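Local coordinates for Atg1 tMIT (Kluyveromyces marxianus, PDB 4P1N), which forms the tandem MIT region of a serine/threonine protein kinase involved in cytoplasm-to-vacuole transport and required for autophagosome formation, at residues Y209-L220 / I263-M274. Sequence-based numbering, arbitrary orientation.
Sequences YNTCELAYATSL and IANRLKALKSKM
In the second MIT domain of the tandem, helix 209-227 runs antiparallel to helix 250-273, and residues 209-220 meet 263-274 with the local axes 9.5 Å apart at 158°. Leu-270 sits as a knob among Tyr-209, Cys-212, Glu-213 and Tyr-216: its CD2 lies over one face of the Tyr-209 ring in a CH-pi contact, 3.9 Å from the centroid, while CD1 reaches Cys-212 CB at 4.0 Å. One level on, Arg-266 CB lies over one face of the Tyr-216 ring, offset toward its rim. Tyr-216 OH hydrogen-bonds to Glu-203 of helix 184-204, and Arg-266 and Lys-273 make salt bridges with it. At the far end Leu-220 CG packs on Ile-263 CG2 (3.7 Å). Along the outer edge Glu-213 stretches out, CG anti to the backbone N (chi1 169°), and Lys-271 bends to it, NZ giving OE2 a 2.8 Å salt bridge on the syn side, 32° out of the carboxylate plane; OE1 lies 3.6 Å from Met-274 SD. With an alanine here, the Lys-271 ammonium is likely to lose its carboxylate mate, and Leu-267 CD1 the CG it packs on. Carbon contacts thus fill the interface, Glu-203 satisfies buried Tyr-216 and Arg-266, and one salt bridge links the helices toward solvent.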
loop_
_atom_site.group_PDB
_atom_site.type_symbol
_atom_site.label_atom_id
_atom_site.label_comp_id
_atom_site.label_asym_id
_atom_site.label_seq_id
_atom_site.Cartn_x
_atom_site.Cartn_y
_atom_site.Cartn_z
ATOM N N TYR B 209 -18.719 -13.907 13.330
ATOM C CA TYR B 209 -17.506 -14.712 13.351
ATOM C C TYR B 209 -16.325 -14.128 12.591
ATOM O O TYR B 209 -15.189 -14.281 13.018
ATOM C CB TYR B 209 -17.796 -16.143 12.869
ATOM C CG TYR B 209 -18.491 -16.978 13.918
ATOM C CD1 TYR B 209 -18.464 -16.611 15.276
ATOM C CD2 TYR B 209 -19.186 -18.121 13.573
ATOM C CE1 TYR B 209 -19.109 -17.370 16.240
ATOM C CE2 TYR B 209 -19.826 -18.888 14.541
ATOM C CZ TYR B 209 -19.777 -18.508 15.871
ATOM O OH TYR B 209 -20.406 -19.253 16.842
ATOM N N ASN B 210 -16.586 -13.483 11.461
ATOM C CA ASN B 210 -15.524 -12.867 10.693
ATOM C C ASN B 210 -14.847 -11.796 11.518
ATOM O O ASN B 210 -13.615 -11.710 11.538
ATOM C CB ASN B 210 -16.071 -12.266 9.403
ATOM C CG ASN B 210 -16.607 -13.313 8.451
ATOM O OD1 ASN B 210 -17.151 -12.979 7.407
ATOM N ND2 ASN B 210 -16.459 -14.581 8.800
ATOM N N THR B 211 -15.665 -11.015 12.227
ATOM C CA THR B 211 -15.168 -9.931 13.080
ATOM C C THR B 211 -14.225 -10.521 14.106
ATOM O O THR B 211 -13.115 -10.040 14.278
ATOM C CB THR B 211 -16.351 -9.182 13.752
ATOM O OG1 THR B 211 -17.188 -8.635 12.727
ATOM C CG2 THR B 211 -15.889 -8.073 14.645
ATOM N N CYS B 212 -14.656 -11.610 14.740
ATOM C CA CYS B 212 -13.833 -12.300 15.726
ATOM C C CYS B 212 -12.540 -12.840 15.127
ATOM O O CYS B 212 -11.497 -12.738 15.766
ATOM C CB CYS B 212 -14.593 -13.450 16.351
ATOM S SG CYS B 212 -16.065 -12.936 17.228
ATOM N N GLU B 213 -12.623 -13.374 13.904
ATOM C CA GLU B 213 -11.470 -13.980 13.227
ATOM C C GLU B 213 -10.386 -12.964 12.942
ATOM O O GLU B 213 -9.210 -13.212 13.162
ATOM C CB GLU B 213 -11.874 -14.643 11.897
ATOM C CG GLU B 213 -10.670 -15.057 11.035
ATOM C CD GLU B 213 -11.013 -15.945 9.833
ATOM O OE1 GLU B 213 -12.213 -16.090 9.513
ATOM O OE2 GLU B 213 -10.062 -16.488 9.205
ATOM N N LEU B 214 -10.802 -11.814 12.437
ATOM C CA LEU B 214 -9.880 -10.745 12.126
ATOM C C LEU B 214 -9.241 -10.180 13.379
ATOM O O LEU B 214 -8.053 -9.876 13.369
ATOM C CB LEU B 214 -10.604 -9.650 11.365
ATOM C CG LEU B 214 -9.609 -8.693 10.714
ATOM C CD1 LEU B 214 -9.745 -8.781 9.197
ATOM C CD2 LEU B 214 -9.836 -7.288 11.232
ATOM N N ALA B 215 -10.009 -10.058 14.462
ATOM C CA ALA B 215 -9.442 -9.609 15.723
ATOM C C ALA B 215 -8.348 -10.554 16.231
ATOM O O ALA B 215 -7.229 -10.120 16.494
ATOM C CB ALA B 215 -10.517 -9.400 16.770
ATOM N N TYR B 216 -8.631 -11.849 16.328
ATOM C CA TYR B 216 -7.583 -12.778 16.761
ATOM C C TYR B 216 -6.357 -12.678 15.842
ATOM O O TYR B 216 -5.240 -12.676 16.318
ATOM C CB TYR B 216 -8.065 -14.212 16.776
ATOM C CG TYR B 216 -9.141 -14.534 17.780
ATOM C CD1 TYR B 216 -8.980 -14.229 19.122
ATOM C CD2 TYR B 216 -10.294 -15.204 17.392
ATOM C CE1 TYR B 216 -9.944 -14.537 20.040
ATOM C CE2 TYR B 216 -11.272 -15.533 18.316
ATOM C CZ TYR B 216 -11.094 -15.186 19.635
ATOM O OH TYR B 216 -12.051 -15.502 20.558
ATOM N N ALA B 217 -6.572 -12.629 14.528
ATOM C CA ALA B 217 -5.455 -12.602 13.593
ATOM C C ALA B 217 -4.629 -11.317 13.838
ATOM O O ALA B 217 -3.372 -11.320 13.806
ATOM C CB ALA B 217 -5.968 -12.673 12.143
ATOM N N THR B 218 -5.344 -10.229 14.107
ATOM C CA THR B 218 -4.694 -8.954 14.431
ATOM C C THR B 218 -3.820 -9.047 15.670
ATOM O O THR B 218 -2.657 -8.617 15.619
ATOM C CB THR B 218 -5.698 -7.818 14.576
ATOM O OG1 THR B 218 -6.442 -7.706 13.357
ATOM C CG2 THR B 218 -4.986 -6.493 14.905
ATOM N N SER B 219 -4.337 -9.641 16.747
ATOM C CA SER B 219 -3.533 -9.866 17.956
ATOM C C SER B 219 -2.314 -10.694 17.680
ATOM O O SER B 219 -1.275 -10.499 18.287
ATOM C CB SER B 219 -4.306 -10.608 19.025
ATOM O OG SER B 219 -5.395 -9.866 19.499
ATOM N N LEU B 220 -2.450 -11.691 16.815
ATOM C CA LEU B 220 -1.357 -12.568 16.532
ATOM C C LEU B 220 -0.299 -11.848 15.718
ATOM O O LEU B 220 0.872 -11.971 16.004
ATOM C CB LEU B 220 -1.830 -13.795 15.757
ATOM C CG LEU B 220 -2.574 -14.817 16.604
ATOM C CD1 LEU B 220 -3.180 -15.836 15.656
ATOM C CD2 LEU B 220 -1.659 -15.498 17.618
ATOM N N ILE B 263 -3.960 -17.837 21.680
ATOM C CA ILE B 263 -4.742 -17.068 20.713
ATOM C C ILE B 263 -4.857 -17.839 19.406
ATOM O O ILE B 263 -5.948 -17.935 18.844
ATOM C CB ILE B 263 -4.199 -15.650 20.478
ATOM C CG1 ILE B 263 -4.324 -14.829 21.757
ATOM C CG2 ILE B 263 -5.030 -14.924 19.429
ATOM C CD1 ILE B 263 -3.362 -13.663 21.840
ATOM N N ALA B 264 -3.756 -18.409 18.927
ATOM C CA ALA B 264 -3.817 -19.214 17.706
ATOM C C ALA B 264 -4.820 -20.361 17.889
ATOM O O ALA B 264 -5.590 -20.693 16.977
ATOM C CB ALA B 264 -2.452 -19.780 17.353
ATOM N N ASN B 265 -4.819 -20.956 19.066
ATOM C CA ASN B 265 -5.714 -22.094 19.300
ATOM C C ASN B 265 -7.168 -21.648 19.360
ATOM O O ASN B 265 -8.032 -22.319 18.836
ATOM C CB ASN B 265 -5.274 -22.903 20.518
ATOM C CG ASN B 265 -4.109 -23.825 20.193
ATOM O OD1 ASN B 265 -4.040 -24.401 19.095
ATOM N ND2 ASN B 265 -3.169 -23.951 21.132
ATOM N N ARG B 266 -7.412 -20.471 19.915
ATOM C CA ARG B 266 -8.738 -19.879 19.891
ATOM C C ARG B 266 -9.195 -19.633 18.451
ATOM O O ARG B 266 -10.337 -19.915 18.093
ATOM C CB ARG B 266 -8.702 -18.570 20.663
ATOM C CG ARG B 266 -10.027 -17.917 20.954
ATOM C CD ARG B 266 -10.926 -18.766 21.834
ATOM N NE ARG B 266 -12.006 -19.320 21.029
ATOM C CZ ARG B 266 -12.560 -20.513 21.213
ATOM N NH1 ARG B 266 -12.148 -21.324 22.188
ATOM N NH2 ARG B 266 -13.536 -20.889 20.395
ATOM N N LEU B 267 -8.292 -19.106 17.628
ATOM C CA LEU B 267 -8.602 -18.842 16.232
ATOM C C LEU B 267 -8.931 -20.142 15.454
ATOM O O LEU B 267 -9.873 -20.175 14.659
ATOM C CB LEU B 267 -7.462 -18.059 15.579
ATOM C CG LEU B 267 -7.561 -17.802 14.079
ATOM C CD1 LEU B 267 -8.829 -17.073 13.684
ATOM C CD2 LEU B 267 -6.360 -17.026 13.600
ATOM N N LYS B 268 -8.167 -21.205 15.682
ATOM C CA LYS B 268 -8.440 -22.495 15.026
ATOM C C LYS B 268 -9.800 -23.072 15.424
ATOM O O LYS B 268 -10.555 -23.605 14.582
ATOM C CB LYS B 268 -7.348 -23.508 15.364
ATOM C CG LYS B 268 -6.012 -23.189 14.717
ATOM C CD LYS B 268 -4.975 -24.237 15.068
ATOM C CE LYS B 268 -3.622 -23.883 14.475
ATOM N NZ LYS B 268 -2.531 -24.676 15.100
ATOM N N ALA B 269 -10.113 -23.000 16.710
ATOM C CA ALA B 269 -11.430 -23.467 17.198
ATOM C C ALA B 269 -12.535 -22.695 16.506
ATOM O O ALA B 269 -13.497 -23.263 15.981
ATOM C CB ALA B 269 -11.544 -23.268 18.698
ATOM N N LEU B 270 -12.392 -21.381 16.496
ATOM C CA LEU B 270 -13.365 -20.539 15.835
ATOM C C LEU B 270 -13.521 -20.907 14.352
ATOM O O LEU B 270 -14.629 -20.969 13.829
ATOM C CB LEU B 270 -12.942 -19.089 15.961
ATOM C CG LEU B 270 -13.963 -17.964 15.815
ATOM C CD1 LEU B 270 -13.461 -16.973 14.765
ATOM C CD2 LEU B 270 -15.402 -18.379 15.534
ATOM N N LYS B 271 -12.419 -21.147 13.669
ATOM C CA LYS B 271 -12.491 -21.532 12.245
ATOM C C LYS B 271 -13.229 -22.845 12.029
ATOM O O LYS B 271 -13.939 -23.009 11.025
ATOM C CB LYS B 271 -11.096 -21.626 11.657
ATOM C CG LYS B 271 -10.417 -20.267 11.678
ATOM C CD LYS B 271 -10.319 -19.628 10.315
ATOM C CE LYS B 271 -8.977 -19.910 9.659
ATOM N NZ LYS B 271 -8.664 -18.813 8.690
ATOM N N SER B 272 -13.067 -23.766 12.975
ATOM C CA SER B 272 -13.766 -25.041 12.927
ATOM C C SER B 272 -15.262 -24.842 12.971
ATOM O O SER B 272 -15.987 -25.475 12.217
ATOM C CB SER B 272 -13.356 -25.935 14.095
ATOM O OG SER B 272 -11.955 -25.983 14.201
ATOM N N LYS B 273 -15.711 -23.973 13.871
ATOM C CA LYS B 273 -17.130 -23.649 14.008
ATOM C C LYS B 273 -17.740 -22.980 12.772
ATOM O O LYS B 273 -18.905 -23.202 12.488
ATOM C CB LYS B 273 -17.370 -22.762 15.239
ATOM C CG LYS B 273 -17.178 -23.490 16.562
ATOM C CD LYS B 273 -16.800 -22.538 17.691
ATOM C CE LYS B 273 -17.945 -21.611 18.061
ATOM N NZ LYS B 273 -17.495 -20.541 18.990
ATOM N N MET B 274 -16.988 -22.161 12.040
ATOM C CA MET B 274 -17.572 -21.486 10.863
ATOM C C MET B 274 -17.456 -22.273 9.531
ATOM O O MET B 274 -17.883 -21.781 8.483
ATOM C CB MET B 274 -17.089 -20.017 10.751
ATOM C CG MET B 274 -15.652 -19.740 10.322
ATOM S SD MET B 274 -15.249 -17.953 10.299
ATOM C CE MET B 274 -14.543 -17.756 11.918
#